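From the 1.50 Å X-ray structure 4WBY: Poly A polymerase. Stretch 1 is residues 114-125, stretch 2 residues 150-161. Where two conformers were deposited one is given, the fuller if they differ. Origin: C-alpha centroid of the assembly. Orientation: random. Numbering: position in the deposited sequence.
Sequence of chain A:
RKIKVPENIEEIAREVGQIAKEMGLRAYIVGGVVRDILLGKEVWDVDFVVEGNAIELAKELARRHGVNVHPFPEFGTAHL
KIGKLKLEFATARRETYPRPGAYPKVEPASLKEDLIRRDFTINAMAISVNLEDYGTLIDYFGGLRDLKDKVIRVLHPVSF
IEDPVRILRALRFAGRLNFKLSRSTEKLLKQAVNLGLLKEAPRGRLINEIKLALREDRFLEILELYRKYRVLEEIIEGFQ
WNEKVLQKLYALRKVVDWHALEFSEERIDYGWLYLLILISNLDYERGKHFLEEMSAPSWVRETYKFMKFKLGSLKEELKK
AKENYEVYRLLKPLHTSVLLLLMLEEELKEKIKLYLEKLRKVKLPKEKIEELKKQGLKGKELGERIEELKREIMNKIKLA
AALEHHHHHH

Stretch 1 (114-125) DLIRRDFTINAM
Stretch 2 150-161: KVIRVLHPVSFI

The two stretches meet in a largely apolar contact, burying 584 Å² summed over both sides, in which one direct backbone hydrogen bond and two bridging waters join the backbones beside a pocket filled by Leu155. Stretch 1 begins in the last turn of a helix, where Leu115 O accepts from Arg118 N (3.0 Å), turns irregularly through Arg117 (phi/psi -89/2), Arg118 (-84/-177) and Asp119 (-84/-54), is extended at Phe120 (-131/154), and enters a 3-10 segment at Thr121-Asn123. Stretch 2 passes from strand Val151-Ile152 through extended Arg153 (-136/129) and Val154 to a type I turn, His156-Ser159, that leads into a helix.

The backbones come closest at Phe120 and Val154, with CA atoms 4.5 Å apart. Here Thr121 N donates to Arg153 O (2.9 Å, 150°), and the same oxygen lies 3.1 Å from Phe120 CA in a CA-H...O contact. Water 1 extends the link: it lies 2.7 Å from Asp119 O and 2.7 Å from Ser159 OG, and accepts from Leu155 N (3.0 Å). Water 2 donates to Thr121 OG1 (2.8 Å) and Val151 O (2.9 Å) and accepts from Arg153 N (2.9 Å), so that one water ties the Thr121 side chain to the backbone of Val151 and Arg153.

Leu155 (m, t) points toward stretch 1 and has the largest covered area, 134 Å². Its CD1 sits among carbonyls, 3.2 Å from both Leu115 O and Ile116 O and 3.1 Å from Arg118 O, and packs against Ala124 CB at 3.9 Å; its CD2 lies 3.6 Å from Thr121 CG2.

Phe120 (m, chi2 -65°) receives Ile152 CG2 over one ring face, 4.0 Å from the centroid, a CH-pi contact. Val154 CG1 approaches the ring edge, 3.7 Å from Phe120 CE1. Ile122 (p, t) extends this apolar cluster, its CD1 3.7 Å from CD1 of Ile152 (m, m).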

ATOM      1  N   ASP A 114      -5.146  22.803  12.032  1.00 21.22           N
ATOM      2  CA  ASP A 114      -4.467  21.524  11.857  1.00 19.29           C
ATOM      3  C   ASP A 114      -5.145  20.645  10.798  1.00 20.12           C
ATOM      4  O   ASP A 114      -4.493  19.866  10.101  1.00 22.69           O
ATOM      5  CB  ASP A 114      -4.414  20.777  13.185  1.00 19.71           C
ATOM      6  CG  ASP A 114      -3.663  19.475  13.083  1.00 23.60           C
ATOM      7  OD1 ASP A 114      -4.317  18.438  12.845  1.00 26.01           O
ATOM      8  OD2 ASP A 114      -2.420  19.489  13.239  1.00 23.25           O
ATOM      9  N   LEU A 115      -6.461  20.758  10.688  1.00 18.80           N
ATOM     10  CA  LEU A 115      -7.192  19.940   9.731  1.00 19.19           C
ATOM     11  C   LEU A 115      -7.106  20.493   8.309  1.00 18.89           C
ATOM     12  O   LEU A 115      -7.020  19.728   7.350  1.00 20.18           O
ATOM     13  CB  LEU A 115      -8.655  19.820  10.153  1.00 19.37           C
ATOM     14  CG  LEU A 115      -8.893  19.079  11.468  1.00 18.64           C
ATOM     15  CD1 LEU A 115     -10.369  19.105  11.811  1.00 21.30           C
ATOM     16  CD2 LEU A 115      -8.410  17.651  11.342  1.00 22.04           C
ATOM     17  N   ILE A 116      -7.121  21.815   8.172  1.00 19.91           N
ATOM     18  CA  ILE A 116      -7.230  22.431   6.855  1.00 21.61           C
ATOM     19  C   ILE A 116      -5.942  22.249   6.059  1.00 21.96           C
ATOM     20  O   ILE A 116      -5.922  22.433   4.840  1.00 23.74           O
ATOM     21  CB  ILE A 116      -7.585  23.932   6.976  1.00 23.43           C
ATOM     22  CG1 ILE A 116      -8.217  24.460   5.683  1.00 27.43           C
ATOM     23  CG2 ILE A 116      -6.370  24.753   7.374  1.00 22.89           C
ATOM     24  CD1 ILE A 116      -8.709  25.900   5.802  1.00 29.69           C
ATOM     25  N   ARG A 117      -4.871  21.855   6.741  1.00 21.97           N
ATOM     26  CA  ARG A 117      -3.592  21.631   6.076  1.00 23.62           C
ATOM     27  C   ARG A 117      -3.436  20.192   5.569  1.00 24.89           C
ATOM     28  O   ARG A 117      -2.402  19.842   5.009  1.00 28.42           O
ATOM     29  CB  ARG A 117      -2.438  21.967   7.020  1.00 27.45           C
ATOM     30  CG  ARG A 117      -2.400  21.048   8.201  1.00 28.01           C
ATOM     31  CD  ARG A 117      -1.100  21.114   8.962  1.00 29.22           C
ATOM     32  NE  ARG A 117      -1.148  20.211  10.107  1.00 29.12           N
ATOM     33  CZ  ARG A 117      -0.966  18.897  10.031  1.00 32.90           C
ATOM     34  NH1 ARG A 117      -0.713  18.322   8.861  1.00 34.18           N
ATOM     35  NH2 ARG A 117      -1.030  18.155  11.129  1.00 32.07           N
ATOM     36  N   ARG A 118      -4.457  19.360   5.750  1.00 21.00           N
ATOM     37  CA  ARG A 118      -4.369  17.960   5.319  1.00 20.73           C
ATOM     38  C   ARG A 118      -4.706  17.794   3.832  1.00 20.44           C
ATOM     39  O   ARG A 118      -4.909  18.788   3.134  1.00 24.24           O
ATOM     40  CB  ARG A 118      -5.265  17.103   6.210  1.00 20.78           C
ATOM     41  CG  ARG A 118      -4.651  16.968   7.605  1.00 22.66           C
ATOM     42  CD  ARG A 118      -5.627  16.568   8.685  1.00 23.03           C
ATOM     43  NE  ARG A 118      -4.986  16.705   9.992  1.00 22.28           N
ATOM     44  CZ  ARG A 118      -4.389  15.713  10.644  1.00 19.77           C
ATOM     45  NH1 ARG A 118      -4.371  14.493  10.117  1.00 19.21           N
ATOM     46  NH2 ARG A 118      -3.828  15.940  11.835  1.00 20.47           N
ATOM     47  N   ASP A 119      -4.733  16.570   3.308  1.00 15.39           N
ATOM     48  CA  ASP A 119      -4.798  16.475   1.845  1.00 14.88           C
ATOM     49  C   ASP A 119      -6.214  16.580   1.244  1.00 13.35           C
ATOM     50  O   ASP A 119      -6.442  17.439   0.384  1.00 15.46           O
ATOM     51  CB  ASP A 119      -4.094  15.209   1.320  1.00 15.85           C
ATOM     52  CG  ASP A 119      -4.492  13.912   2.036  1.00 16.76           C
ATOM     53  OD1 ASP A 119      -5.475  13.847   2.806  1.00 16.34           O
ATOM     54  OD2 ASP A 119      -3.787  12.911   1.778  1.00 18.70           O
ATOM     55  N   PHE A 120      -7.154  15.753   1.692  1.00 12.69           N
ATOM     56  CA  PHE A 120      -8.473  15.679   1.060  1.00 12.19           C
ATOM     57  C   PHE A 120      -9.564  15.766   2.105  1.00 11.85           C
ATOM     58  O   PHE A 120      -9.334  15.436   3.272  1.00 12.65           O
ATOM     59  CB  PHE A 120      -8.589  14.394   0.232  1.00 12.78           C
ATOM     60  CG  PHE A 120      -7.426  14.198  -0.680  1.00 11.21           C
ATOM     61  CD1 PHE A 120      -7.210  15.088  -1.724  1.00 13.35           C
ATOM     62  CD2 PHE A 120      -6.511  13.175  -0.468  1.00 13.13           C
ATOM     63  CE1 PHE A 120      -6.109  14.962  -2.553  1.00 12.47           C
ATOM     64  CE2 PHE A 120      -5.407  13.036  -1.297  1.00 13.74           C
ATOM     65  CZ  PHE A 120      -5.200  13.939  -2.338  1.00 13.81           C
ATOM     66  N   THR A 121     -10.745  16.231   1.700  1.00 11.50           N
ATOM     67  CA  THR A 121     -11.786  16.516   2.681  1.00 12.78           C
ATOM     68  C   THR A 121     -12.164  15.285   3.498  1.00 12.59           C
ATOM     69  O   THR A 121     -12.456  15.399   4.690  1.00 13.11           O
ATOM     70  CB  THR A 121     -13.053  17.093   2.031  1.00 12.52           C
ATOM     71  OG1 THR A 121     -13.574  16.159   1.083  1.00 13.65           O
ATOM     72  CG2 THR A 121     -12.752  18.426   1.330  1.00 14.68           C
ATOM     73  N   ILE A 122     -12.137  14.106   2.884  1.00 11.84           N
ATOM     74  CA  ILE A 122     -12.548  12.915   3.614  1.00 12.54           C
ATOM     75  C   ILE A 122     -11.506  12.513   4.659  1.00 11.98           C
ATOM     76  O   ILE A 122     -11.798  11.700   5.535  1.00 13.12           O
ATOM     77  CB  ILE A 122     -12.839  11.722   2.678  1.00 12.64           C
ATOM     78  CG1 ILE A 122     -11.585  11.300   1.901  1.00 12.76           C
ATOM     79  CG2 ILE A 122     -14.033  12.029   1.762  1.00 14.77           C
ATOM     80  CD1 ILE A 122     -11.746   9.983   1.142  1.00 15.43           C
ATOM     81  N   ASN A 123     -10.311  13.100   4.571  1.00 12.23           N
ATOM     82  CA  ASN A 123      -9.230  12.851   5.530  1.00 12.21           C
ATOM     83  C   ASN A 123      -9.035  13.983   6.532  1.00 13.79           C
ATOM     84  O   ASN A 123      -8.069  13.980   7.310  1.00 16.49           O
ATOM     85  CB  ASN A 123      -7.907  12.615   4.793  1.00 14.17           C
ATOM     86  CG  ASN A 123      -7.938  11.385   3.926  1.00 13.96           C
ATOM     87  OD1 ASN A 123      -8.731  10.469   4.151  1.00 16.11           O
ATOM     88  ND2 ASN A 123      -7.066  11.351   2.918  1.00 15.85           N
ATOM     89  N   ALA A 124      -9.951  14.943   6.523  1.00 12.94           N
ATOM     90  CA  ALA A 124      -9.764  16.159   7.297  1.00 14.25           C
ATOM     91  C   ALA A 124     -10.847  16.335   8.357  1.00 14.33           C
ATOM     92  O   ALA A 124     -11.143  17.452   8.767  1.00 17.53           O
ATOM     93  CB  ALA A 124      -9.725  17.368   6.372  1.00 16.50           C
ATOM     94  N   MET A 125     -11.422  15.230   8.813  1.00 13.58           N
ATOM     95  CA  MET A 125     -12.415  15.275   9.884  1.00 13.03           C
ATOM     96  C   MET A 125     -11.838  14.851  11.222  1.00 11.54           C
ATOM     97  O   MET A 125     -10.757  14.260  11.293  1.00 13.25           O
ATOM     98  CB  MET A 125     -13.615  14.400   9.534  1.00 13.49           C
ATOM     99  CG  MET A 125     -14.380  14.960   8.335  1.00 14.37           C
ATOM    100  SD  MET A 125     -15.777  13.952   7.807  1.00 16.59           S
ATOM    101  CE  MET A 125     -14.922  12.617   6.986  1.00 16.36           C
ATOM    102  N   LYS A 150     -18.929  10.222  -2.955  1.00 13.22           N
ATOM    103  CA  LYS A 150     -17.783   9.440  -3.446  1.00 12.80           C
ATOM    104  C   LYS A 150     -16.796  10.316  -4.219  1.00 12.57           C
ATOM    105  O   LYS A 150     -16.412  10.021  -5.363  1.00 13.76           O
ATOM    106  CB  LYS A 150     -18.263   8.272  -4.305  1.00 15.00           C
ATOM    107  CG  LYS A 150     -19.157   7.314  -3.536  1.00 16.27           C
ATOM    108  CD  LYS A 150     -19.590   6.184  -4.446  1.00 23.04           C
ATOM    109  CE  LYS A 150     -20.286   5.091  -3.685  1.00 31.17           C
ATOM    110  NZ  LYS A 150     -20.616   3.914  -4.543  1.00 36.60           N
ATOM    111  N   VAL A 151     -16.354  11.379  -3.554  1.00 12.40           N
ATOM    112  CA  VAL A 151     -15.515  12.394  -4.167  1.00 12.60           C
ATOM    113  C   VAL A 151     -14.208  12.612  -3.406  1.00 11.41           C
ATOM    114  O   VAL A 151     -14.205  12.774  -2.181  1.00 12.50           O
ATOM    115  CB  VAL A 151     -16.278  13.748  -4.256  1.00 15.58           C
ATOM    116  CG1 VAL A 151     -15.328  14.885  -4.598  1.00 18.70           C
ATOM    117  CG2 VAL A 151     -17.415  13.642  -5.280  1.00 19.02           C
ATOM    118  N   ILE A 152     -13.102  12.611  -4.148  1.00 12.55           N
ATOM    119  CA  ILE A 152     -11.805  13.071  -3.651  1.00 11.59           C
ATOM    120  C   ILE A 152     -11.645  14.556  -3.993  1.00 10.75           C
ATOM    121  O   ILE A 152     -11.623  14.937  -5.164  1.00 12.81           O
ATOM    122  CB  ILE A 152     -10.635  12.260  -4.253  1.00 12.19           C
ATOM    123  CG1 ILE A 152     -10.774  10.767  -3.917  1.00 13.73           C
ATOM    124  CG2 ILE A 152      -9.292  12.799  -3.777  1.00 14.00           C
ATOM    125  CD1 ILE A 152     -10.795  10.437  -2.428  1.00 14.44           C
ATOM    126  N   ARG A 153     -11.520  15.384  -2.963  1.00 11.29           N
ATOM    127  CA  ARG A 153     -11.493  16.834  -3.099  1.00 11.16           C
ATOM    128  C   ARG A 153     -10.396  17.420  -2.230  1.00 10.64           C
ATOM    129  O   ARG A 153     -10.334  17.118  -1.034  1.00 12.04           O
ATOM    130  CB  ARG A 153     -12.844  17.426  -2.677  1.00 11.87           C
ATOM    131  CG  ARG A 153     -12.988  18.900  -2.972  1.00 13.26           C
ATOM    132  CD  ARG A 153     -14.205  19.502  -2.297  1.00 15.21           C
ATOM    133  NE  ARG A 153     -15.419  18.751  -2.605  1.00 15.45           N
ATOM    134  CZ  ARG A 153     -16.167  18.922  -3.688  1.00 16.42           C
ATOM    135  NH1 ARG A 153     -15.843  19.843  -4.596  1.00 18.29           N
ATOM    136  NH2 ARG A 153     -17.242  18.162  -3.858  1.00 17.96           N
ATOM    137  N   VAL A 154      -9.538  18.265  -2.805  1.00 11.87           N
ATOM    138  CA  VAL A 154      -8.540  18.958  -1.991  1.00 12.21           C
ATOM    139  C   VAL A 154      -9.192  20.026  -1.094  1.00 12.31           C
ATOM    140  O   VAL A 154     -10.324  20.463  -1.334  1.00 15.34           O
ATOM    141  CB  VAL A 154      -7.433  19.610  -2.861  1.00 13.79           C
ATOM    142  CG1 VAL A 154      -6.593  18.531  -3.548  1.00 15.08           C
ATOM    143  CG2 VAL A 154      -8.026  20.611  -3.859  1.00 14.77           C
ATOM    144  N   LEU A 155      -8.460  20.445  -0.070  1.00 12.25           N
ATOM    145  CA  LEU A 155      -8.967  21.401   0.919  1.00 13.77           C
ATOM    146  C   LEU A 155      -8.866  22.854   0.476  1.00 14.12           C
ATOM    147  O   LEU A 155      -9.566  23.725   1.013  1.00 18.53           O
ATOM    148  CB  LEU A 155      -8.224  21.224   2.248  0.50 16.88           C
ATOM    149  CG  LEU A 155      -8.144  19.802   2.818  0.50 23.03           C
ATOM    150  CD1 LEU A 155      -7.628  19.820   4.243  0.50 28.44           C
ATOM    151  CD2 LEU A 155      -9.478  19.113   2.763  0.50 19.90           C
ATOM    152  N   HIS A 156      -7.964  23.110  -0.466  1.00 14.29           N
ATOM    153  CA  HIS A 156      -7.716  24.450  -0.980  1.00 13.91           C
ATOM    154  C   HIS A 156      -7.137  24.306  -2.377  1.00 13.68           C
ATOM    155  O   HIS A 156      -6.459  23.319  -2.661  1.00 13.78           O
ATOM    156  CB  HIS A 156      -6.719  25.179  -0.062  0.50 14.95           C
ATOM    157  CG  HIS A 156      -6.403  26.585  -0.481  0.50 12.25           C
ATOM    158  ND1 HIS A 156      -5.609  26.885  -1.570  0.50 14.12           N
ATOM    159  CD2 HIS A 156      -6.774  27.773   0.051  0.50 16.57           C
ATOM    160  CE1 HIS A 156      -5.512  28.197  -1.692  0.50 13.92           C
ATOM    161  NE2 HIS A 156      -6.214  28.759  -0.723  0.50 16.12           N
ATOM    162  N   PRO A 157      -7.414  25.272  -3.262  1.00 14.21           N
ATOM    163  CA  PRO A 157      -7.023  25.084  -4.664  1.00 14.94           C
ATOM    164  C   PRO A 157      -5.524  25.020  -4.939  1.00 13.63           C
ATOM    165  O   PRO A 157      -5.171  24.520  -5.998  1.00 16.18           O
ATOM    166  CB  PRO A 157      -7.639  26.303  -5.375  1.00 17.61           C
ATOM    167  CG  PRO A 157      -8.024  27.241  -4.289  1.00 22.17           C
ATOM    168  CD  PRO A 157      -8.325  26.413  -3.089  1.00 16.51           C
ATOM    169  N   VAL A 158      -4.650  25.489  -4.049  1.00 13.62           N
ATOM    170  CA  VAL A 158      -3.225  25.382  -4.385  1.00 14.65           C
ATOM    171  C   VAL A 158      -2.599  24.092  -3.836  1.00 14.41           C
ATOM    172  O   VAL A 158      -1.382  23.921  -3.871  1.00 14.78           O
ATOM    173  CB  VAL A 158      -2.409  26.610  -3.907  1.00 14.35           C
ATOM    174  CG1 VAL A 158      -2.993  27.910  -4.482  1.00 15.74           C
ATOM    175  CG2 VAL A 158      -2.278  26.658  -2.397  1.00 15.29           C
ATOM    176  N   SER A 159      -3.439  23.159  -3.386  1.00 12.33           N
ATOM    177  CA  SER A 159      -2.963  21.945  -2.722  1.00 12.57           C
ATOM    178  C   SER A 159      -1.902  21.142  -3.495  1.00 12.95           C
ATOM    179  O   SER A 159      -0.920  20.674  -2.907  1.00 14.39           O
ATOM    180  CB  SER A 159      -4.160  21.045  -2.418  1.00 13.82           C
ATOM    181  OG  SER A 159      -3.765  19.894  -1.696  1.00 17.00           O
ATOM    182  N   PHE A 160      -2.090  20.964  -4.801  1.00 12.78           N
ATOM    183  CA  PHE A 160      -1.135  20.173  -5.571  1.00 13.25           C
ATOM    184  C   PHE A 160       0.143  20.960  -5.897  1.00 14.34           C
ATOM    185  O   PHE A 160       1.180  20.363  -6.143  1.00 17.76           O
ATOM    186  CB  PHE A 160      -1.758  19.661  -6.872  1.00 12.50           C
ATOM    187  CG  PHE A 160      -2.915  18.718  -6.671  1.00 11.91           C
ATOM    188  CD1 PHE A 160      -2.761  17.546  -5.938  1.00 13.17           C
ATOM    189  CD2 PHE A 160      -4.148  18.988  -7.242  1.00 12.58           C
ATOM    190  CE1 PHE A 160      -3.836  16.666  -5.756  1.00 13.02           C
ATOM    191  CE2 PHE A 160      -5.218  18.125  -7.067  1.00 12.36           C
ATOM    192  CZ  PHE A 160      -5.061  16.950  -6.328  1.00 11.71           C
ATOM    193  N   ILE A 161       0.066  22.286  -5.934  1.00 14.64           N
ATOM    194  CA  ILE A 161       1.266  23.103  -6.117  1.00 15.30           C
ATOM    195  C   ILE A 161       2.108  23.039  -4.846  1.00 15.22           C
ATOM    196  O   ILE A 161       3.332  22.894  -4.876  1.00 17.03           O
ATOM    197  CB  ILE A 161       0.933  24.588  -6.410  1.00 16.88           C
ATOM    198  CG1 ILE A 161      -0.089  24.734  -7.537  1.00 19.32           C
ATOM    199  CG2 ILE A 161       2.201  25.358  -6.770  1.00 18.23           C
ATOM    200  CD1 ILE A 161      -0.560  26.179  -7.733  1.00 21.58           C
TER
HETATM  201  O   HOH W   1      -5.543  19.942   0.335  1.00 16.97           O
HETATM  202  O   HOH W   2     -12.370  14.200  -0.434  1.00 13.22           O